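Local coordinates for virulent strain associated lipoprotein (Borreliella spielmanii A14S, PDB 6FZZ), which is an outer surface lipoprotein of a Lyme disease spirochaete and, like its Borrelia burgdorferi relative BBE31, may bind glutathione, at residues 67-70 against 76-79; 51-56 against 79-84. One frame throughout, in Å; residues are numbered along the deposited sequence.

Interaction 1: 67-70 against 76-79; sequences SDNS and YRKL
Arg77 reaches from its helix to the loop 67-70 and gives one N-H from each terminal nitrogen to a different acceptor. Arg77 NH1 donates to the backbone oxygen Asp68 O at 3.0 Å, with an N-H...O angle of 143°. That oxygen lies in the guanidinium plane, at its edge, whereas the donor stands above the Asp68 carbonyl plane and so misses a lone pair. The second bond runs from Arg77 NH2 to Asn69 OD1 at 2.8 Å, almost straight on to the amide carbonyl (C=O...N 179°), with the oxygen tilted from the guanidinium plane. The two side chains cross at roughly a right angle. Although Ser67 O is only 3.4 Å from Arg77 NH1, the angle is too poor for a bond. A bend at chi3 (-56°) turns the head of the arginine toward this loop.

The loop leads directly into helix 71-83, where Ser70 is the N-cap: its OG accepts from Ser73 N and is also hydrogen-bonded to Glu64 OE2. An arginine one to two turns into the helix thus grips both backbone and side-chain oxygens of the residues just before the helix start. Val66 O takes a further bond from Arg77 NH1, and Glu43 forms a salt bridge with NH2. On the loop side, Asp68 OD2 accepts from Thr65 N, while Ser67 OG is hydrogen-bonded to Gln47 OE1.

Interaction 2: 51-56 against 79-84; sequences LAFKSL and LTYGIL
Phe53 projects from the 3-10 turn 51-54 and pushes the far end of its ring against Thr80 on helix 71-83. The two side chains come from opposite directions, and Thr80 meets the ring at its edge: Thr80 CB lies in the ring plane, while Thr80 OG1 comes within 3.5 Å of Phe53 CE1. The methyl completes the fit, with Thr80 CG2 3.7 Å from Phe53 CZ. The threonine rotamer explains this double contact, since chi1 of -59° places CG2 anti to the backbone N and OG1 beside it. There OG1 also bonds to Tyr76 O one turn back, so its polar need is met along its own helix and its approach to the ring is only packing.

The Tyr81 side is looser. Its ring crosses Phe53 obliquely without stacking, and the nearest atoms are Tyr81 OH and Phe53 CE2 at 3.7 Å; ring carbons come no nearer than 4.2 Å, as between Phe53 CE2 and Tyr81 CE1. The hydroxyl is hydrogen-bonded to Glu43, and the Tyr81 ring meets Tyr48 edge-to-face. All three touching residues are buried. The backbones stay well separated, 9.6 Å between Phe53 CA and Thr80 CA, and no hydrogen bond joins the segments, so side chains alone bridge the gap. By contrast, the outer side of the segment, at Leu51, Lys54 and Ser55, is exposed.

Here a single aromatic from a short 3-10 turn packs a loop against helix 71-83 inside the all-helical fold of this PFam54-family lipoprotein.

Both contacts bind the long connection between helices 15-41 and 71-83 to helix 71-83 itself, and their centres are 8 Å apart. Interaction 1 is the more peripheral and is polar, with an arginine holding loop oxygens, one of them from the exposed Asn69; interaction 2 lies nearer the chain's centre, is fully buried and rests on van der Waals packing round an aromatic ring. Arg77 and Phe53 join them, with Arg77 CD 3.5 Å from Phe53 CE2, so the aliphatic part of the arginine lies against the ring whose edge meets Thr80. A probable backbone bond from Ser67 N to Phe53 O ties the two loop segments. Glu43, outside both contacts, links them through its two carboxylate oxygens.

Interaction 1: 67-70 against 76-79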
loop_
_atom_site.group_PDB
_atom_site.type_symbol
_atom_site.label_atom_id
_atom_site.label_comp_id
_atom_site.label_asym_id
_atom_site.label_seq_id
_atom_site.Cartn_x
_atom_site.Cartn_y
_atom_site.Cartn_z
ATOM N N SER A 67 -4.515 -6.365 14.900
ATOM C CA SER A 67 -4.400 -7.804 14.991
ATOM C C SER A 67 -5.768 -8.528 15.277
ATOM O O SER A 67 -5.935 -9.716 14.940
ATOM C CB SER A 67 -3.392 -8.211 16.108
ATOM O OG SER A 67 -3.335 -9.611 16.086
ATOM N N ASP A 68 -6.729 -7.828 15.879
ATOM C CA ASP A 68 -8.017 -8.403 16.247
ATOM C C ASP A 68 -8.855 -8.564 15.012
ATOM O O ASP A 68 -8.574 -7.952 13.952
ATOM C CB ASP A 68 -8.767 -7.531 17.235
ATOM C CG ASP A 68 -8.152 -7.548 18.619
ATOM O OD1 ASP A 68 -7.890 -8.661 19.090
ATOM O OD2 ASP A 68 -7.884 -6.470 19.201
ATOM N N ASN A 69 -9.908 -9.356 15.152
ATOM C CA ASN A 69 -10.696 -9.728 14.016
ATOM C C ASN A 69 -11.935 -8.900 13.729
ATOM O O ASN A 69 -12.960 -9.411 13.254
ATOM C CB ASN A 69 -10.971 -11.222 14.040
ATOM C CG ASN A 69 -9.740 -12.022 13.630
ATOM O OD1 ASN A 69 -8.972 -11.611 12.748
ATOM N ND2 ASN A 69 -9.555 -13.171 14.238
ATOM N N SER A 70 -11.846 -7.589 13.897
ATOM C CA SER A 70 -12.949 -6.772 13.440
ATOM C C SER A 70 -12.892 -6.642 11.900
ATOM O O SER A 70 -11.880 -6.973 11.295
ATOM C CB SER A 70 -12.858 -5.414 14.102
ATOM O OG SER A 70 -11.684 -4.751 13.675
ATOM N N TYR A 76 -7.481 -3.440 7.166
ATOM C CA TYR A 76 -6.167 -2.793 7.373
ATOM C C TYR A 76 -5.107 -3.875 7.073
ATOM O O TYR A 76 -4.127 -3.618 6.381
ATOM C CB TYR A 76 -6.051 -2.294 8.824
ATOM C CG TYR A 76 -4.847 -1.479 9.157
ATOM C CD1 TYR A 76 -3.549 -2.027 9.112
ATOM C CD2 TYR A 76 -4.998 -0.137 9.593
ATOM C CE1 TYR A 76 -2.443 -1.249 9.434
ATOM C CE2 TYR A 76 -3.893 0.641 9.870
ATOM C CZ TYR A 76 -2.629 0.068 9.813
ATOM O OH TYR A 76 -1.577 0.856 10.136
ATOM N N ARG A 77 -5.287 -5.099 7.596
ATOM C CA ARG A 77 -4.325 -6.172 7.279
ATOM C C ARG A 77 -4.206 -6.492 5.790
ATOM O O ARG A 77 -3.098 -6.672 5.266
ATOM C CB ARG A 77 -4.640 -7.449 8.049
ATOM C CG ARG A 77 -4.433 -7.261 9.510
ATOM C CD ARG A 77 -4.260 -8.589 10.270
ATOM N NE ARG A 77 -5.352 -9.609 10.121
ATOM C CZ ARG A 77 -6.433 -9.702 10.884
ATOM N NH1 ARG A 77 -6.718 -8.776 11.763
ATOM N NH2 ARG A 77 -7.280 -10.704 10.722
ATOM N N LYS A 78 -5.338 -6.635 5.132
ATOM C CA LYS A 78 -5.377 -6.851 3.697
ATOM C C LYS A 78 -4.623 -5.744 2.950
ATOM O O LYS A 78 -3.875 -6.047 2.059
ATOM C CB LYS A 78 -6.842 -6.896 3.236
ATOM C CG LYS A 78 -7.074 -7.086 1.756
ATOM C CD LYS A 78 -8.536 -6.879 1.330
ATOM C CE LYS A 78 -8.853 -5.405 1.096
ATOM N NZ LYS A 78 -8.021 -4.767 0.024
ATOM N N LEU A 79 -4.797 -4.472 3.340
ATOM C CA LEU A 79 -4.077 -3.358 2.686
ATOM C C LEU A 79 -2.581 -3.490 2.979
ATOM O O LEU A 79 -1.732 -3.122 2.140
ATOM C CB LEU A 79 -4.614 -2.042 3.136
ATOM C CG LEU A 79 -6.074 -1.746 2.672
ATOM C CD1 LEU A 79 -6.618 -0.498 3.313
ATOM C CD2 LEU A 79 -6.197 -1.576 1.137
#

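Interaction 2: 51-56 against 79-84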
loop_
_atom_site.group_PDB
_atom_site.type_symbol
_atom_site.label_atom_id
_atom_site.label_comp_id
_atom_site.label_asym_id
_atom_site.label_seq_id
_atom_site.Cartn_x
_atom_site.Cartn_y
_atom_site.Cartn_z
ATOM N N LEU A 51 4.025 -8.920 13.895
ATOM C CA LEU A 51 3.658 -8.644 15.282
ATOM C C LEU A 51 3.256 -7.172 15.431
ATOM O O LEU A 51 2.564 -6.813 16.406
ATOM C CB LEU A 51 4.803 -8.957 16.238
ATOM C CG LEU A 51 5.142 -10.417 16.650
ATOM C CD1 LEU A 51 6.258 -10.380 17.716
ATOM C CD2 LEU A 51 3.973 -11.202 17.222
ATOM N N ALA A 52 3.678 -6.342 14.461
ATOM C CA ALA A 52 3.322 -4.928 14.411
ATOM C C ALA A 52 1.834 -4.661 14.512
ATOM O O ALA A 52 1.392 -3.608 15.102
ATOM C CB ALA A 52 3.921 -4.319 13.162
ATOM N N PHE A 53 1.032 -5.594 13.968
ATOM C CA PHE A 53 -0.426 -5.470 14.052
ATOM C C PHE A 53 -0.923 -5.307 15.491
ATOM O O PHE A 53 -1.887 -4.569 15.754
ATOM C CB PHE A 53 -1.118 -6.660 13.383
ATOM C CG PHE A 53 -0.942 -6.720 11.889
ATOM C CD1 PHE A 53 -0.903 -5.553 11.108
ATOM C CD2 PHE A 53 -0.902 -7.948 11.261
ATOM C CE1 PHE A 53 -0.768 -5.619 9.730
ATOM C CE2 PHE A 53 -0.796 -8.040 9.877
ATOM C CZ PHE A 53 -0.727 -6.880 9.108
ATOM N N LYS A 54 -0.266 -5.993 16.412
ATOM C CA LYS A 54 -0.703 -5.978 17.827
ATOM C C LYS A 54 -0.392 -4.646 18.484
ATOM O O LYS A 54 -0.966 -4.352 19.499
ATOM C CB LYS A 54 -0.043 -7.095 18.638
ATOM C CG LYS A 54 -0.531 -8.451 18.252
ATOM C CD LYS A 54 0.259 -9.531 18.949
ATOM C CE LYS A 54 -0.104 -10.907 18.404
ATOM N NZ LYS A 54 0.539 -11.973 19.230
ATOM N N SER A 55 0.443 -3.813 17.887
ATOM C CA SER A 55 0.741 -2.548 18.491
ATOM C C SER A 55 0.055 -1.357 17.795
ATOM O O SER A 55 0.361 -0.198 18.043
ATOM C CB SER A 55 2.272 -2.404 18.612
ATOM O OG SER A 55 2.673 -1.559 17.603
ATOM N N LEU A 56 -0.898 -1.664 16.924
ATOM C CA LEU A 56 -1.717 -0.668 16.250
ATOM C C LEU A 56 -3.123 -0.793 16.857
ATOM O O LEU A 56 -3.848 -1.765 16.624
ATOM C CB LEU A 56 -1.746 -0.975 14.759
ATOM C CG LEU A 56 -0.434 -0.683 13.950
ATOM C CD1 LEU A 56 -0.523 -1.371 12.589
ATOM C CD2 LEU A 56 -0.241 0.817 13.783
ATOM N N LEU A 79 -4.797 -4.472 3.340
ATOM C CA LEU A 79 -4.077 -3.358 2.686
ATOM C C LEU A 79 -2.581 -3.490 2.979
ATOM O O LEU A 79 -1.732 -3.122 2.140
ATOM C CB LEU A 79 -4.614 -2.042 3.136
ATOM C CG LEU A 79 -6.074 -1.746 2.672
ATOM C CD1 LEU A 79 -6.618 -0.498 3.313
ATOM C CD2 LEU A 79 -6.197 -1.576 1.137
ATOM N N THR A 80 -2.256 -4.014 4.162
ATOM C CA THR A 80 -0.859 -4.304 4.528
ATOM C C THR A 80 -0.201 -5.343 3.596
ATOM O O THR A 80 0.911 -5.146 3.114
ATOM C CB THR A 80 -0.728 -4.722 6.029
ATOM O OG1 THR A 80 -1.214 -3.674 6.891
ATOM C CG2 THR A 80 0.745 -4.962 6.366
ATOM N N TYR A 81 -0.910 -6.455 3.354
ATOM C CA TYR A 81 -0.453 -7.511 2.446
ATOM C C TYR A 81 -0.288 -6.932 1.014
ATOM O O TYR A 81 0.601 -7.337 0.253
ATOM C CB TYR A 81 -1.460 -8.673 2.468
ATOM C CG TYR A 81 -1.678 -9.231 3.870
ATOM C CD1 TYR A 81 -0.623 -9.266 4.778
ATOM C CD2 TYR A 81 -2.890 -9.775 4.261
ATOM C CE1 TYR A 81 -0.796 -9.767 6.032
ATOM C CE2 TYR A 81 -3.075 -10.299 5.532
ATOM C CZ TYR A 81 -2.025 -10.278 6.410
ATOM O OH TYR A 81 -2.087 -10.781 7.700
ATOM N N GLY A 82 -1.131 -5.968 0.674
ATOM C CA GLY A 82 -1.027 -5.297 -0.612
ATOM C C GLY A 82 0.246 -4.455 -0.790
ATOM O O GLY A 82 0.929 -4.584 -1.794
ATOM N N ILE A 83 0.540 -3.593 0.172
ATOM C CA ILE A 83 1.656 -2.678 0.078
ATOM C C ILE A 83 2.959 -3.435 0.304
ATOM O O ILE A 83 4.007 -3.100 -0.290
ATOM C CB ILE A 83 1.517 -1.462 1.057
ATOM C CG1 ILE A 83 2.566 -0.372 0.720
ATOM C CG2 ILE A 83 1.713 -1.832 2.517
ATOM C CD1 ILE A 83 2.316 0.332 -0.579
ATOM N N LEU A 84 2.888 -4.532 1.055
ATOM C CA LEU A 84 4.092 -5.387 1.227
ATOM C C LEU A 84 4.085 -6.572 0.259
ATOM O O LEU A 84 4.618 -7.638 0.543
ATOM C CB LEU A 84 4.167 -5.869 2.665
ATOM C CG LEU A 84 4.223 -4.780 3.768
ATOM C CD1 LEU A 84 4.392 -5.454 5.125
ATOM C CD2 LEU A 84 5.394 -3.819 3.489
#